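LPXTG cell wall surface protein (Streptococcus gordonii, PDB 4IGB) is a cell-wall-anchored surface protein that probably acts as an adhesin, this chain being its N-terminal N1 and N2 domains. Local coordinates at residues 48-60 with 155-168. Residues are numbered along the deposited sequence; the frame is centred on the assembly and turned at random.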
loop_
_atom_site.group_PDB
_atom_site.type_symbol
_atom_site.label_atom_id
_atom_site.label_comp_id
_atom_site.label_asym_id
_atom_site.label_seq_id
_atom_site.Cartn_x
_atom_site.Cartn_y
_atom_site.Cartn_z
ATOM N N ASP B 48 27.088 -5.316 -2.424
ATOM C CA ASP B 48 27.851 -4.339 -3.186
ATOM C C ASP B 48 26.883 -3.262 -3.662
ATOM O O ASP B 48 26.039 -3.514 -4.519
ATOM C CB ASP B 48 28.495 -5.033 -4.384
ATOM C CG ASP B 48 29.451 -4.141 -5.138
ATOM O OD1 ASP B 48 30.036 -3.227 -4.540
ATOM O OD2 ASP B 48 29.627 -4.363 -6.346
ATOM N N GLN B 49 27.003 -2.071 -3.088
ATOM C CA GLN B 49 26.142 -0.953 -3.449
ATOM C C GLN B 49 26.933 0.093 -4.219
ATOM O O GLN B 49 28.037 0.463 -3.823
ATOM C CB GLN B 49 25.521 -0.331 -2.196
ATOM C CG GLN B 49 24.706 0.926 -2.455
ATOM C CD GLN B 49 24.291 1.623 -1.174
ATOM O OE1 GLN B 49 24.613 1.171 -0.076
ATOM N NE2 GLN B 49 23.571 2.731 -1.307
ATOM N N PHE B 50 26.368 0.569 -5.323
ATOM C CA PHE B 50 27.027 1.586 -6.133
ATOM C C PHE B 50 26.041 2.338 -7.020
ATOM O O PHE B 50 25.011 1.797 -7.424
ATOM C CB PHE B 50 28.138 0.964 -6.982
ATOM C CG PHE B 50 27.676 -0.166 -7.856
ATOM C CD1 PHE B 50 27.186 0.079 -9.126
ATOM C CD2 PHE B 50 27.741 -1.474 -7.409
ATOM C CE1 PHE B 50 26.763 -0.959 -9.931
ATOM C CE2 PHE B 50 27.320 -2.516 -8.211
ATOM C CZ PHE B 50 26.831 -2.258 -9.473
ATOM N N HIS B 51 26.367 3.589 -7.318
ATOM C CA HIS B 51 25.534 4.415 -8.178
ATOM C C HIS B 51 25.877 4.172 -9.641
ATOM O O HIS B 51 27.043 4.020 -9.997
ATOM C CB HIS B 51 25.714 5.894 -7.834
ATOM C CG HIS B 51 24.831 6.811 -8.621
ATOM N ND1 HIS B 51 23.693 7.383 -8.095
ATOM C CD2 HIS B 51 24.918 7.256 -9.897
ATOM C CE1 HIS B 51 23.119 8.140 -9.012
ATOM N NE2 HIS B 51 23.842 8.080 -10.114
ATOM N N LEU B 52 24.852 4.133 -10.483
ATOM C CA LEU B 52 25.040 3.928 -11.912
ATOM C C LEU B 52 24.385 5.059 -12.691
ATOM O O LEU B 52 23.235 5.414 -12.432
ATOM C CB LEU B 52 24.445 2.585 -12.340
ATOM C CG LEU B 52 25.409 1.554 -12.926
ATOM C CD1 LEU B 52 26.748 1.594 -12.209
ATOM C CD2 LEU B 52 24.804 0.162 -12.862
ATOM N N SER B 53 25.114 5.630 -13.642
ATOM C CA SER B 53 24.563 6.713 -14.451
ATOM C C SER B 53 24.369 6.241 -15.898
ATOM O O SER B 53 25.323 5.872 -16.568
ATOM C CB SER B 53 25.488 7.929 -14.401
ATOM O OG SER B 53 24.929 9.010 -15.124
ATOM N N ASN B 54 23.133 6.254 -16.375
ATOM C CA ASN B 54 22.812 5.680 -17.677
ATOM C C ASN B 54 23.329 4.256 -17.781
ATOM O O ASN B 54 24.214 3.971 -18.595
ATOM C CB ASN B 54 23.393 6.521 -18.814
ATOM C CG ASN B 54 23.100 7.994 -18.654
ATOM O OD1 ASN B 54 21.964 8.391 -18.351
ATOM N ND2 ASN B 54 24.132 8.821 -18.839
ATOM N N PRO B 55 22.795 3.370 -16.949
ATOM C CA PRO B 55 23.259 1.982 -16.910
ATOM C C PRO B 55 22.935 1.229 -18.195
ATOM O O PRO B 55 21.937 1.521 -18.851
ATOM C CB PRO B 55 22.469 1.389 -15.744
ATOM C CG PRO B 55 21.213 2.176 -15.714
ATOM C CD PRO B 55 21.580 3.570 -16.141
ATOM N N HIS B 56 23.780 0.266 -18.542
ATOM C CA HIS B 56 23.529 -0.596 -19.685
ATOM C C HIS B 56 22.708 -1.791 -19.223
ATOM O O HIS B 56 22.998 -2.386 -18.186
ATOM C CB HIS B 56 24.845 -1.060 -20.309
ATOM C CG HIS B 56 25.645 0.048 -20.919
ATOM N ND1 HIS B 56 25.593 0.350 -22.263
ATOM C CD2 HIS B 56 26.512 0.929 -20.369
ATOM C CE1 HIS B 56 26.396 1.367 -22.515
ATOM N NE2 HIS B 56 26.966 1.738 -21.382
ATOM N N TYR B 57 21.676 -2.133 -19.985
ATOM C CA TYR B 57 20.778 -3.212 -19.597
ATOM C C TYR B 57 21.361 -4.597 -19.855
ATOM O O TYR B 57 21.633 -4.968 -20.996
ATOM C CB TYR B 57 19.426 -3.077 -20.299
ATOM C CG TYR B 57 18.439 -4.153 -19.908
ATOM C CD1 TYR B 57 17.640 -4.013 -18.783
ATOM C CD2 TYR B 57 18.312 -5.312 -20.661
ATOM C CE1 TYR B 57 16.740 -4.994 -18.421
ATOM C CE2 TYR B 57 17.414 -6.298 -20.306
ATOM C CZ TYR B 57 16.631 -6.134 -19.185
ATOM O OH TYR B 57 15.734 -7.113 -18.827
ATOM N N GLU B 58 21.541 -5.358 -18.780
ATOM C CA GLU B 58 21.969 -6.760 -18.869
ATOM C C GLU B 58 23.445 -7.008 -19.240
ATOM O O GLU B 58 24.122 -7.828 -18.601
ATOM C CB GLU B 58 21.051 -7.572 -19.799
ATOM C CG GLU B 58 21.468 -9.037 -19.894
ATOM C CD GLU B 58 20.407 -9.922 -20.507
ATOM O OE1 GLU B 58 19.540 -9.402 -21.239
ATOM O OE2 GLU B 58 20.440 -11.142 -20.240
ATOM N N TYR B 59 23.925 -6.320 -20.272
ATOM C CA TYR B 59 25.305 -6.462 -20.742
ATOM C C TYR B 59 25.910 -5.095 -21.018
ATOM O O TYR B 59 25.218 -4.194 -21.474
ATOM C CB TYR B 59 25.364 -7.281 -22.036
ATOM C CG TYR B 59 24.853 -8.695 -21.918
ATOM C CD1 TYR B 59 25.586 -9.663 -21.246
ATOM C CD2 TYR B 59 23.645 -9.068 -22.499
ATOM C CE1 TYR B 59 25.128 -10.964 -21.139
ATOM C CE2 TYR B 59 23.175 -10.370 -22.396
ATOM C CZ TYR B 59 23.925 -11.314 -21.714
ATOM O OH TYR B 59 23.468 -12.606 -21.606
ATOM N N LEU B 60 27.204 -4.953 -20.761
ATOM C CA LEU B 60 27.902 -3.709 -21.065
ATOM C C LEU B 60 27.685 -3.289 -22.518
ATOM O O LEU B 60 27.453 -2.112 -22.808
ATOM C CB LEU B 60 29.390 -3.857 -20.781
ATOM C CG LEU B 60 30.216 -2.593 -20.980
ATOM C CD1 LEU B 60 29.551 -1.401 -20.288
ATOM C CD2 LEU B 60 31.629 -2.814 -20.458
ATOM N N VAL B 155 18.686 -9.327 -13.420
ATOM C CA VAL B 155 19.246 -8.785 -14.641
ATOM C C VAL B 155 20.226 -7.674 -14.287
ATOM O O VAL B 155 19.822 -6.639 -13.758
ATOM C CB VAL B 155 18.155 -8.202 -15.546
ATOM C CG1 VAL B 155 18.771 -7.750 -16.846
ATOM C CG2 VAL B 155 17.062 -9.238 -15.796
ATOM N N PRO B 156 21.515 -7.874 -14.581
ATOM C CA PRO B 156 22.500 -6.841 -14.257
ATOM C C PRO B 156 22.193 -5.488 -14.897
ATOM O O PRO B 156 21.615 -5.387 -15.993
ATOM C CB PRO B 156 23.797 -7.390 -14.865
ATOM C CG PRO B 156 23.568 -8.846 -15.004
ATOM C CD PRO B 156 22.127 -9.008 -15.296
ATOM N N TYR B 157 22.584 -4.442 -14.184
ATOM C CA TYR B 157 22.776 -3.134 -14.783
ATOM C C TYR B 157 24.243 -2.830 -14.600
ATOM O O TYR B 157 24.783 -3.027 -13.520
ATOM C CB TYR B 157 21.906 -2.088 -14.094
ATOM C CG TYR B 157 20.450 -2.281 -14.409
ATOM C CD1 TYR B 157 19.901 -1.745 -15.567
ATOM C CD2 TYR B 157 19.632 -3.034 -13.573
ATOM C CE1 TYR B 157 18.579 -1.932 -15.879
ATOM C CE2 TYR B 157 18.299 -3.222 -13.871
ATOM C CZ TYR B 157 17.778 -2.668 -15.033
ATOM O OH TYR B 157 16.449 -2.839 -15.359
ATOM N N VAL B 158 24.897 -2.372 -15.657
ATOM C CA VAL B 158 26.337 -2.212 -15.606
ATOM C C VAL B 158 26.820 -0.962 -16.334
ATOM O O VAL B 158 26.112 -0.381 -17.166
ATOM C CB VAL B 158 27.069 -3.452 -16.200
ATOM C CG1 VAL B 158 26.602 -4.736 -15.525
ATOM C CG2 VAL B 158 26.849 -3.532 -17.709
ATOM N N ASP B 159 28.030 -0.548 -15.981
ATOM C CA ASP B 159 28.800 0.380 -16.791
ATOM C C ASP B 159 30.247 -0.092 -16.802
ATOM O O ASP B 159 30.568 -1.133 -16.221
ATOM C CB ASP B 159 28.654 1.829 -16.311
ATOM C CG ASP B 159 29.227 2.060 -14.929
ATOM O OD1 ASP B 159 29.916 1.168 -14.388
ATOM O OD2 ASP B 159 28.996 3.160 -14.384
ATOM N N ALA B 160 31.115 0.664 -17.467
ATOM C CA ALA B 160 32.501 0.249 -17.666
ATOM C C ALA B 160 33.219 -0.038 -16.353
ATOM O O ALA B 160 34.068 -0.918 -16.283
ATOM C CB ALA B 160 33.254 1.306 -18.459
ATOM N N ASN B 161 32.880 0.717 -15.315
ATOM C CA ASN B 161 33.538 0.571 -14.022
ATOM C C ASN B 161 32.878 -0.469 -13.126
ATOM O O ASN B 161 33.432 -0.855 -12.098
ATOM C CB ASN B 161 33.613 1.921 -13.308
ATOM C CG ASN B 161 34.482 2.920 -14.044
ATOM O OD1 ASN B 161 35.337 2.542 -14.844
ATOM N ND2 ASN B 161 34.266 4.201 -13.780
ATOM N N HIS B 162 31.694 -0.923 -13.521
ATOM C CA HIS B 162 30.968 -1.930 -12.759
ATOM C C HIS B 162 30.441 -3.026 -13.676
ATOM O O HIS B 162 29.244 -3.110 -13.940
ATOM C CB HIS B 162 29.819 -1.292 -11.979
ATOM C CG HIS B 162 30.268 -0.317 -10.935
ATOM N ND1 HIS B 162 30.610 0.984 -11.231
ATOM C CD2 HIS B 162 30.432 -0.456 -9.599
ATOM C CE1 HIS B 162 30.965 1.606 -10.121
ATOM N NE2 HIS B 162 30.866 0.755 -9.117
ATOM N N ASP B 163 31.352 -3.863 -14.160
ATOM C CA ASP B 163 30.997 -4.946 -15.064
ATOM C C ASP B 163 31.441 -6.288 -14.493
ATOM O O ASP B 163 32.094 -7.074 -15.176
ATOM C CB ASP B 163 31.634 -4.720 -16.435
ATOM C CG ASP B 163 31.034 -5.601 -17.513
ATOM O OD1 ASP B 163 29.853 -5.983 -17.383
ATOM O OD2 ASP B 163 31.745 -5.911 -18.489
ATOM N N TYR B 164 31.086 -6.542 -13.239
ATOM C CA TYR B 164 31.457 -7.794 -12.589
ATOM C C TYR B 164 30.239 -8.584 -12.110
ATOM O O TYR B 164 30.348 -9.438 -11.229
ATOM C CB TYR B 164 32.447 -7.547 -11.439
ATOM C CG TYR B 164 32.097 -6.350 -10.601
ATOM C CD1 TYR B 164 31.044 -6.405 -9.695
ATOM C CD2 TYR B 164 32.802 -5.154 -10.724
ATOM C CE1 TYR B 164 30.699 -5.303 -8.921
ATOM C CE2 TYR B 164 32.469 -4.048 -9.960
ATOM C CZ TYR B 164 31.411 -4.130 -9.056
ATOM O OH TYR B 164 31.056 -3.046 -8.284
ATOM N N ILE B 165 29.084 -8.306 -12.702
ATOM C CA ILE B 165 27.851 -8.986 -12.315
ATOM C C ILE B 165 27.586 -10.203 -13.191
ATOM O O ILE B 165 27.594 -10.109 -14.414
ATOM C CB ILE B 165 26.638 -8.050 -12.381
ATOM C CG1 ILE B 165 26.975 -6.686 -11.766
ATOM C CG2 ILE B 165 25.446 -8.679 -11.663
ATOM C CD1 ILE B 165 25.917 -5.631 -12.003
ATOM N N MET B 166 27.342 -11.348 -12.560
ATOM C CA MET B 166 27.096 -12.592 -13.283
ATOM C C MET B 166 25.769 -12.593 -14.028
ATOM O O MET B 166 24.748 -12.166 -13.486
ATOM C CB MET B 166 27.100 -13.775 -12.317
ATOM C CG MET B 166 28.416 -14.016 -11.652
ATOM S SD MET B 166 28.330 -15.485 -10.604
ATOM C CE MET B 166 30.023 -15.494 -10.019
ATOM N N ASN B 167 25.792 -13.086 -15.265
ATOM C CA ASN B 167 24.574 -13.292 -16.035
ATOM C C ASN B 167 24.137 -14.748 -16.015
ATOM O O ASN B 167 24.917 -15.647 -16.330
ATOM C CB ASN B 167 24.765 -12.855 -17.490
ATOM C CG ASN B 167 24.982 -11.369 -17.622
ATOM O OD1 ASN B 167 26.120 -10.889 -17.573
ATOM N ND2 ASN B 167 23.890 -10.625 -17.802
ATOM N N LYS B 168 22.886 -14.975 -15.649
ATOM C CA LYS B 168 22.303 -16.301 -15.770
ATOM C C LYS B 168 23.093 -17.333 -14.999
ATOM O O LYS B 168 23.252 -18.464 -15.461
ATOM C CB LYS B 168 22.227 -16.715 -17.243
ATOM C CG LYS B 168 21.388 -15.789 -18.098
ATOM C CD LYS B 168 21.583 -16.096 -19.581
ATOM C CE LYS B 168 20.806 -15.132 -20.451
ATOM N NZ LYS B 168 21.121 -15.353 -21.888
HETATM O O HOH W 1 26.650 -8.145 -17.672
HETATM O O HOH W 2 21.573 -11.995 -17.635
HETATM O O HOH W 3 28.460 -7.286 -19.343
#
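A two-stranded antiparallel ribbon, 56-57 with 157-158, ties the edge strand 47-53 of a beta sheet in the N-terminal domain to the loop after 157-158. H56 and V158 form its hydrogen-bonded pair, H56 N to V158 O being the shorter link at 2.8 Å; just past the ribbon, E58 N donates to P156 O. Y57 turns an edge to the face of Y157 in an offset T-shaped pair (planes 75° apart), while V155 CG1 sits over a face of Y57, 4.0 Å from the ring centroid. F50 and H162 form an offset stack, centroids 4.1 Å apart; chi1 of 56° sets the phenyl between its own backbone N and carbonyl carbon, over the imidazole. In the ring plane, H162 ND1 donates to D159 OD1 (3.2 Å) on its syn lone pair, which fixes the imidazole's rotation. Beyond the stack, Y164 OH donates to the syn lone pair of D48 OD2 at 2.7 Å. At the far end N167 ND2 reaches E58 O (2.9 Å), tilted 33° from the carbonyl plane, and water 2 links ND2 to E58 OE2. Backbone bonds, ring stacking and the N167 amide thus hold the loop, and the carboxylate beside H162 would probably favour a protonated imidazole.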